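WYL1 (Ruminococcus sp., PDB 6OAW) serves as a WYL-domain accessory protein that modulates the Type VI-D CRISPR-Cas system. Local coordinates at residues S61-A66 with Y142-S147; Y238-S243 with K291-L296. One frame throughout, in Å; residues are numbered along the deposited sequence.

Interaction 1: S61-A66 with Y142-S147; sequences SIFDSA and YDTLSS
In the helical N-terminal part of the chain, helix 55-71 meets helix 139-145 through a single aromatic side chain, Phe63, set against Thr144 and Leu145. Phe63 carries its CG anti to the backbone N (chi1 -175°), which extends the ring from its own helix towards the other. The far end of the ring does the touching. Its CE1 lies 4.2 Å from Thr144 CG2, the methyl coming in at the ring edge near the ring plane, while CZ reaches Leu145 CD2 at 4.0 Å. With CG2 anti to the backbone N, Thr144 presents its methyl to the ring, while OG1 hydrogen-bonds to Asp140 O of its own helix. Asp64 adds a polar neighbour, its OD1 lying in the ring plane of Phe63, 4.0 Å from CD1. In the turn that follows, Thr144 O accepts from Ser147 OG at 2.8 Å, tilted 18° from the carbonyl plane, and from Ser147 N at 3.1 Å. Phe90 packs edge-to-face with the Phe63 ring, and helix 161-172 supplies Tyr169 against Phe63 and Leu161 against Leu145. The direct meeting of the two helices is therefore slight and wholly apolar, two carbon-carbon touches at van der Waals distance; Phe63 belongs to a larger hydrophobic cluster in which Phe90 and helix 161-172 take part alongside Thr144 and Leu145.

Interaction 2: Y238-S243 with K291-L296; sequences YLVCLS and KSVKHL
Strand 238-243 and helix 291-296 run nearly antiparallel, at 163°, with their axes 8.6 Å apart, and the backbones come nearest where Val240 meets Leu296. Val240 carries most of the strand's side of the contact. Its CG1, anti to the backbone N (chi1 179°), reaches across to Leu296 CB at 3.8 Å and to Val293 CG1 at 4.1 Å, so it sits against two residues one helical turn apart. CG1 also lies 4.0 Å from Val293 O, and the second branch rests on the backbone too, Val240 CG2 being 4.0 Å from Leu296 O. Two residues further along the strand, Leu242 sends its end over to the helix, and CD2 touches Val293 CG2 at 3.9 Å, the two side chains crossing at about a right angle. The two methyls of Val293 are thus shared out, CG1 to Val240 and CG2 to Leu242. Cys241, between them, points away from the helix and packs on Leu223 and Tyr257 of the neighbouring strands. Those strands, 219-230 and 253-258, pair with strand 237-243 on its two sides, so helix 287-298 lies over one face of an antiparallel sheet that is probably the WYL domain of this protein. Aliphatic side chains make most of the junction, with Val240 also resting against helix carbonyls; backbone hydrogen bonds from Tyr238 to Cys241 go to the neighbouring strands, and shape and hydrophobic burial hold the helix, without a directional bond between the segments.

Both contacts are buried and apolar, but they hold different elements in different parts of the chain, on opposite sides of its centre, with their own centres 34 Å apart and no touch between them. Interaction 1 joins two helices of the N-terminal helical region; interaction 2 lays a helix on a sheet farther along the sequence. Their chemistry follows: a single aromatic ring spans from one helix to the other in the first, whereas short branched aliphatics mesh at close backbone spacing in the second, which buries about twice the surface, 195 against 91 Å². Interaction 1 also has partly exposed Thr144 at its margin, while all four touching residues of interaction 2 are buried.

Interaction 1: S61-A66 with Y142-S147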
ATOM      1  N   SER B  61      -4.101 -10.136  20.143  1.00 52.86           N
ATOM      2  CA  SER B  61      -2.851 -10.624  19.507  1.00 53.47           C
ATOM      3  C   SER B  61      -2.137  -9.452  18.839  1.00 51.93           C
ATOM      4  O   SER B  61      -0.908  -9.357  18.955  1.00 56.56           O
ATOM      5  CB  SER B  61      -3.123 -11.693  18.488  1.00 53.31           C
ATOM      6  OG  SER B  61      -3.627 -12.846  19.111  1.00 55.26           O
ATOM      7  N   ILE B  62      -2.876  -8.630  18.099  1.00 50.78           N
ATOM      8  CA  ILE B  62      -2.289  -7.475  17.367  1.00 48.21           C
ATOM      9  C   ILE B  62      -1.667  -6.545  18.412  1.00 49.74           C
ATOM     10  O   ILE B  62      -0.476  -6.212  18.272  1.00 49.84           O
ATOM     11  CB  ILE B  62      -3.339  -6.750  16.519  1.00 47.40           C
ATOM     12  CG1 ILE B  62      -3.836  -7.635  15.376  1.00 47.21           C
ATOM     13  CG2 ILE B  62      -2.784  -5.425  16.000  1.00 46.92           C
ATOM     14  CD1 ILE B  62      -5.004  -7.052  14.624  1.00 46.59           C
ATOM     15  N   PHE B  63      -2.457  -6.166  19.421  1.00 48.61           N
ATOM     16  CA  PHE B  63      -2.009  -5.293  20.519  1.00 48.04           C
ATOM     17  C   PHE B  63      -0.766  -5.905  21.164  1.00 49.20           C
ATOM     18  O   PHE B  63       0.199  -5.161  21.280  1.00 49.32           O
ATOM     19  CB  PHE B  63      -3.112  -5.024  21.537  1.00 49.69           C
ATOM     20  CG  PHE B  63      -2.671  -4.043  22.580  1.00 49.50           C
ATOM     21  CD1 PHE B  63      -1.920  -4.472  23.662  1.00 51.20           C
ATOM     22  CD2 PHE B  63      -2.926  -2.695  22.422  1.00 48.58           C
ATOM     23  CE1 PHE B  63      -1.431  -3.555  24.570  1.00 53.04           C
ATOM     24  CE2 PHE B  63      -2.457  -1.779  23.351  1.00 50.54           C
ATOM     25  CZ  PHE B  63      -1.718  -2.214  24.425  1.00 51.64           C
ATOM     26  N   ASP B  64      -0.761  -7.192  21.511  1.00 50.77           N
ATOM     27  CA  ASP B  64       0.325  -7.838  22.292  1.00 51.91           C
ATOM     28  C   ASP B  64       1.617  -7.802  21.473  1.00 52.03           C
ATOM     29  O   ASP B  64       2.696  -7.416  22.022  1.00 50.31           O
ATOM     30  CB  ASP B  64      -0.014  -9.274  22.700  1.00 55.05           C
ATOM     31  CG  ASP B  64      -1.021  -9.361  23.839  1.00 57.45           C
ATOM     32  OD1 ASP B  64      -1.295  -8.316  24.454  1.00 58.00           O
ATOM     33  OD2 ASP B  64      -1.533 -10.460  24.087  1.00 60.47           O
ATOM     34  N   SER B  65       1.527  -8.166  20.199  1.00 49.28           N
ATOM     35  CA  SER B  65       2.695  -8.165  19.296  1.00 47.93           C
ATOM     36  C   SER B  65       3.267  -6.757  19.147  1.00 44.83           C
ATOM     37  O   SER B  65       4.494  -6.600  19.310  1.00 45.74           O
ATOM     38  CB  SER B  65       2.306  -8.771  17.990  1.00 47.85           C
ATOM     39  OG  SER B  65       2.019 -10.133  18.216  1.00 49.93           O
ATOM     40  N   ALA B  66       2.437  -5.782  18.798  1.00 43.07           N
ATOM     41  CA  ALA B  66       2.886  -4.401  18.532  1.00 42.58           C
ATOM     42  C   ALA B  66       3.504  -3.825  19.814  1.00 43.69           C
ATOM     43  O   ALA B  66       4.525  -3.142  19.719  1.00 44.85           O
ATOM     44  CB  ALA B  66       1.728  -3.562  18.054  1.00 41.80           C
ATOM     45  N   TYR B 142      -5.858  -6.233  30.719  1.00 69.39           N
ATOM     46  CA  TYR B 142      -6.269  -5.256  31.758  1.00 71.11           C
ATOM     47  C   TYR B 142      -5.031  -4.808  32.530  1.00 71.29           C
ATOM     48  O   TYR B 142      -4.869  -3.590  32.726  1.00 69.82           O
ATOM     49  CB  TYR B 142      -7.330  -5.792  32.724  1.00 75.22           C
ATOM     50  CG  TYR B 142      -7.852  -4.692  33.614  1.00 77.21           C
ATOM     51  CD1 TYR B 142      -7.174  -4.343  34.771  1.00 79.63           C
ATOM     52  CD2 TYR B 142      -8.936  -3.916  33.234  1.00 76.71           C
ATOM     53  CE1 TYR B 142      -7.605  -3.294  35.566  1.00 81.37           C
ATOM     54  CE2 TYR B 142      -9.367  -2.855  34.007  1.00 78.58           C
ATOM     55  CZ  TYR B 142      -8.695  -2.541  35.172  1.00 80.95           C
ATOM     56  OH  TYR B 142      -9.114  -1.491  35.929  1.00 82.51           O
ATOM     57  N   ASP B 143      -4.197  -5.769  32.944  1.00 73.53           N
ATOM     58  CA  ASP B 143      -2.995  -5.524  33.790  1.00 74.82           C
ATOM     59  C   ASP B 143      -1.949  -4.743  32.982  1.00 71.53           C
ATOM     60  O   ASP B 143      -1.288  -3.904  33.592  1.00 73.18           O
ATOM     61  CB  ASP B 143      -2.481  -6.826  34.417  1.00 77.64           C
ATOM     62  CG  ASP B 143      -3.419  -7.368  35.485  1.00 82.20           C
ATOM     63  OD1 ASP B 143      -4.232  -6.579  36.019  1.00 82.98           O
ATOM     64  OD2 ASP B 143      -3.349  -8.572  35.767  1.00 85.95           O
ATOM     65  N   THR B 144      -1.846  -4.950  31.669  1.00 67.58           N
ATOM     66  CA  THR B 144      -0.961  -4.130  30.786  1.00 64.55           C
ATOM     67  C   THR B 144      -1.504  -2.697  30.717  1.00 63.40           C
ATOM     68  O   THR B 144      -0.724  -1.762  30.910  1.00 61.60           O
ATOM     69  CB  THR B 144      -0.800  -4.751  29.392  1.00 61.70           C
ATOM     70  OG1 THR B 144      -0.186  -6.029  29.538  1.00 61.56           O
ATOM     71  CG2 THR B 144       0.038  -3.906  28.460  1.00 59.10           C
ATOM     72  N   LEU B 145      -2.804  -2.527  30.479  1.00 64.19           N
ATOM     73  CA  LEU B 145      -3.407  -1.183  30.284  1.00 63.86           C
ATOM     74  C   LEU B 145      -3.488  -0.418  31.610  1.00 65.94           C
ATOM     75  O   LEU B 145      -3.776   0.796  31.560  1.00 66.06           O
ATOM     76  CB  LEU B 145      -4.792  -1.356  29.668  1.00 63.79           C
ATOM     77  CG  LEU B 145      -4.815  -1.880  28.239  1.00 61.98           C
ATOM     78  CD1 LEU B 145      -6.244  -2.100  27.793  1.00 63.63           C
ATOM     79  CD2 LEU B 145      -4.145  -0.918  27.291  1.00 59.75           C
ATOM     80  N   SER B 146      -3.258  -1.077  32.748  1.00 67.69           N
ATOM     81  CA  SER B 146      -3.245  -0.422  34.084  1.00 71.84           C
ATOM     82  C   SER B 146      -1.809  -0.329  34.625  1.00 72.34           C
ATOM     83  O   SER B 146      -1.645   0.179  35.746  1.00 77.03           O
ATOM     84  CB  SER B 146      -4.156  -1.156  35.056  1.00 73.26           C
ATOM     85  OG  SER B 146      -3.740  -2.509  35.180  1.00 73.22           O
ATOM     86  N   SER B 147      -0.808  -0.826  33.891  1.00 71.42           N
ATOM     87  CA  SER B 147       0.610  -0.846  34.340  1.00 71.36           C
ATOM     88  C   SER B 147       1.237   0.526  34.116  1.00 69.49           C
ATOM     89  O   SER B 147       0.619   1.364  33.436  1.00 67.99           O
ATOM     90  CB  SER B 147       1.417  -1.902  33.636  1.00 70.32           C
ATOM     91  OG  SER B 147       1.651  -1.519  32.297  1.00 67.34           O
TER

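Interaction 2: Y238-S243 with K291-L296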
ATOM      1  N   TYR B 238       8.361 -15.435   4.471  1.00 38.93           N
ATOM      2  CA  TYR B 238       8.922 -16.799   4.309  1.00 39.19           C
ATOM      3  C   TYR B 238      10.070 -16.984   5.305  1.00 39.86           C
ATOM      4  O   TYR B 238      10.901 -16.082   5.468  1.00 41.74           O
ATOM      5  CB  TYR B 238       9.406 -17.001   2.872  1.00 38.39           C
ATOM      6  CG  TYR B 238       8.339 -16.917   1.814  1.00 37.57           C
ATOM      7  CD1 TYR B 238       7.939 -15.680   1.340  1.00 37.12           C
ATOM      8  CD2 TYR B 238       7.699 -18.045   1.321  1.00 37.54           C
ATOM      9  CE1 TYR B 238       6.953 -15.559   0.379  1.00 36.81           C
ATOM     10  CE2 TYR B 238       6.723 -17.943   0.334  1.00 37.21           C
ATOM     11  CZ  TYR B 238       6.330 -16.692  -0.126  1.00 37.09           C
ATOM     12  OH  TYR B 238       5.378 -16.492  -1.088  1.00 36.02           O
ATOM     13  N   LEU B 239      10.150 -18.146   5.943  1.00 41.36           N
ATOM     14  CA  LEU B 239      11.388 -18.597   6.617  1.00 42.59           C
ATOM     15  C   LEU B 239      12.250 -19.322   5.587  1.00 44.43           C
ATOM     16  O   LEU B 239      11.871 -20.428   5.169  1.00 45.83           O
ATOM     17  CB  LEU B 239      11.065 -19.527   7.784  1.00 42.99           C
ATOM     18  CG  LEU B 239      12.295 -20.135   8.444  1.00 44.24           C
ATOM     19  CD1 LEU B 239      13.247 -19.056   8.928  1.00 45.47           C
ATOM     20  CD2 LEU B 239      11.895 -21.029   9.603  1.00 45.79           C
ATOM     21  N   VAL B 240      13.348 -18.707   5.166  1.00 44.74           N
ATOM     22  CA  VAL B 240      14.396 -19.413   4.387  1.00 45.63           C
ATOM     23  C   VAL B 240      15.242 -20.200   5.383  1.00 47.33           C
ATOM     24  O   VAL B 240      15.634 -19.642   6.398  1.00 48.20           O
ATOM     25  CB  VAL B 240      15.234 -18.461   3.517  1.00 45.92           C
ATOM     26  CG1 VAL B 240      16.301 -19.226   2.756  1.00 47.44           C
ATOM     27  CG2 VAL B 240      14.366 -17.684   2.542  1.00 44.38           C
ATOM     28  N   CYS B 241      15.443 -21.487   5.136  1.00 50.01           N
ATOM     29  CA  CYS B 241      16.028 -22.417   6.140  1.00 51.74           C
ATOM     30  C   CYS B 241      16.584 -23.667   5.461  1.00 52.18           C
ATOM     31  O   CYS B 241      16.400 -23.805   4.254  1.00 50.78           O
ATOM     32  CB  CYS B 241      14.958 -22.820   7.143  1.00 51.61           C
ATOM     33  SG  CYS B 241      13.577 -23.684   6.359  1.00 51.86           S
ATOM     34  N   LEU B 242      17.197 -24.563   6.232  1.00 53.67           N
ATOM     35  CA  LEU B 242      17.359 -25.981   5.817  1.00 55.35           C
ATOM     36  C   LEU B 242      16.247 -26.786   6.485  1.00 54.96           C
ATOM     37  O   LEU B 242      15.928 -26.473   7.651  1.00 54.70           O
ATOM     38  CB  LEU B 242      18.735 -26.525   6.201  1.00 57.78           C
ATOM     39  CG  LEU B 242      19.924 -25.631   5.860  1.00 58.63           C
ATOM     40  CD1 LEU B 242      21.225 -26.397   6.021  1.00 61.62           C
ATOM     41  CD2 LEU B 242      19.816 -25.065   4.449  1.00 57.66           C
ATOM     42  N   SER B 243      15.669 -27.742   5.753  1.00 54.89           N
ATOM     43  CA  SER B 243      14.575 -28.616   6.239  1.00 55.77           C
ATOM     44  C   SER B 243      14.827 -30.070   5.825  1.00 58.02           C
ATOM     45  O   SER B 243      15.495 -30.290   4.794  1.00 57.58           O
ATOM     46  CB  SER B 243      13.278 -28.127   5.733  1.00 53.98           C
ATOM     47  OG  SER B 243      12.254 -29.078   5.982  1.00 53.88           O
ATOM     48  N   LYS B 291      24.715 -21.581  -1.306  1.00 68.70           N
ATOM     49  CA  LYS B 291      24.317 -21.219  -2.700  1.00 67.86           C
ATOM     50  C   LYS B 291      22.778 -21.322  -2.826  1.00 65.04           C
ATOM     51  O   LYS B 291      22.129 -20.363  -3.345  1.00 62.23           O
ATOM     52  CB  LYS B 291      25.067 -22.094  -3.715  1.00 68.86           C
ATOM     53  N   SER B 292      22.209 -22.432  -2.343  1.00 63.41           N
ATOM     54  CA  SER B 292      20.758 -22.739  -2.410  1.00 61.16           C
ATOM     55  C   SER B 292      19.989 -21.727  -1.563  1.00 59.39           C
ATOM     56  O   SER B 292      18.971 -21.226  -2.045  1.00 55.09           O
ATOM     57  CB  SER B 292      20.483 -24.139  -1.974  1.00 60.52           C
ATOM     58  OG  SER B 292      20.957 -25.029  -2.961  1.00 62.35           O
ATOM     59  N   VAL B 293      20.490 -21.434  -0.358  1.00 60.27           N
ATOM     60  CA  VAL B 293      19.885 -20.417   0.552  1.00 58.69           C
ATOM     61  C   VAL B 293      19.870 -19.059  -0.161  1.00 58.63           C
ATOM     62  O   VAL B 293      18.801 -18.430  -0.202  1.00 57.82           O
ATOM     63  CB  VAL B 293      20.622 -20.386   1.896  1.00 60.06           C
ATOM     64  CG1 VAL B 293      20.444 -19.063   2.627  1.00 60.01           C
ATOM     65  CG2 VAL B 293      20.195 -21.561   2.762  1.00 59.83           C
ATOM     66  N   LYS B 294      20.984 -18.659  -0.768  1.00 62.61           N
ATOM     67  CA  LYS B 294      21.107 -17.360  -1.493  1.00 64.61           C
ATOM     68  C   LYS B 294      20.028 -17.253  -2.593  1.00 63.74           C
ATOM     69  O   LYS B 294      19.458 -16.191  -2.709  1.00 62.34           O
ATOM     70  CB  LYS B 294      22.519 -17.190  -2.069  1.00 65.96           C
ATOM     71  N   HIS B 295      19.793 -18.290  -3.402  1.00 68.01           N
ATOM     72  CA  HIS B 295      18.742 -18.326  -4.467  1.00 71.54           C
ATOM     73  C   HIS B 295      17.364 -18.058  -3.828  1.00 66.88           C
ATOM     74  O   HIS B 295      16.646 -17.179  -4.331  1.00 70.14           O
ATOM     75  CB  HIS B 295      18.862 -19.630  -5.288  1.00 77.06           C
ATOM     76  CG  HIS B 295      17.848 -19.828  -6.370  1.00 83.88           C
ATOM     77  ND1 HIS B 295      17.373 -18.796  -7.173  1.00 88.40           N
ATOM     78  CD2 HIS B 295      17.229 -20.955  -6.800  1.00 86.99           C
ATOM     79  CE1 HIS B 295      16.497 -19.282  -8.036  1.00 90.77           C
ATOM     80  NE2 HIS B 295      16.398 -20.612  -7.833  1.00 89.16           N
ATOM     81  N   LEU B 296      17.040 -18.696  -2.697  1.00 62.88           N
ATOM     82  CA  LEU B 296      15.740 -18.545  -1.994  1.00 58.21           C
ATOM     83  C   LEU B 296      15.584 -17.152  -1.369  1.00 57.06           C
ATOM     84  O   LEU B 296      14.425 -16.654  -1.344  1.00 53.95           O
ATOM     85  CB  LEU B 296      15.620 -19.653  -0.956  1.00 56.90           C
ATOM     86  CG  LEU B 296      15.531 -21.045  -1.565  1.00 59.10           C
ATOM     87  CD1 LEU B 296      15.636 -22.106  -0.493  1.00 59.49           C
ATOM     88  CD2 LEU B 296      14.227 -21.199  -2.341  1.00 61.08           C
TER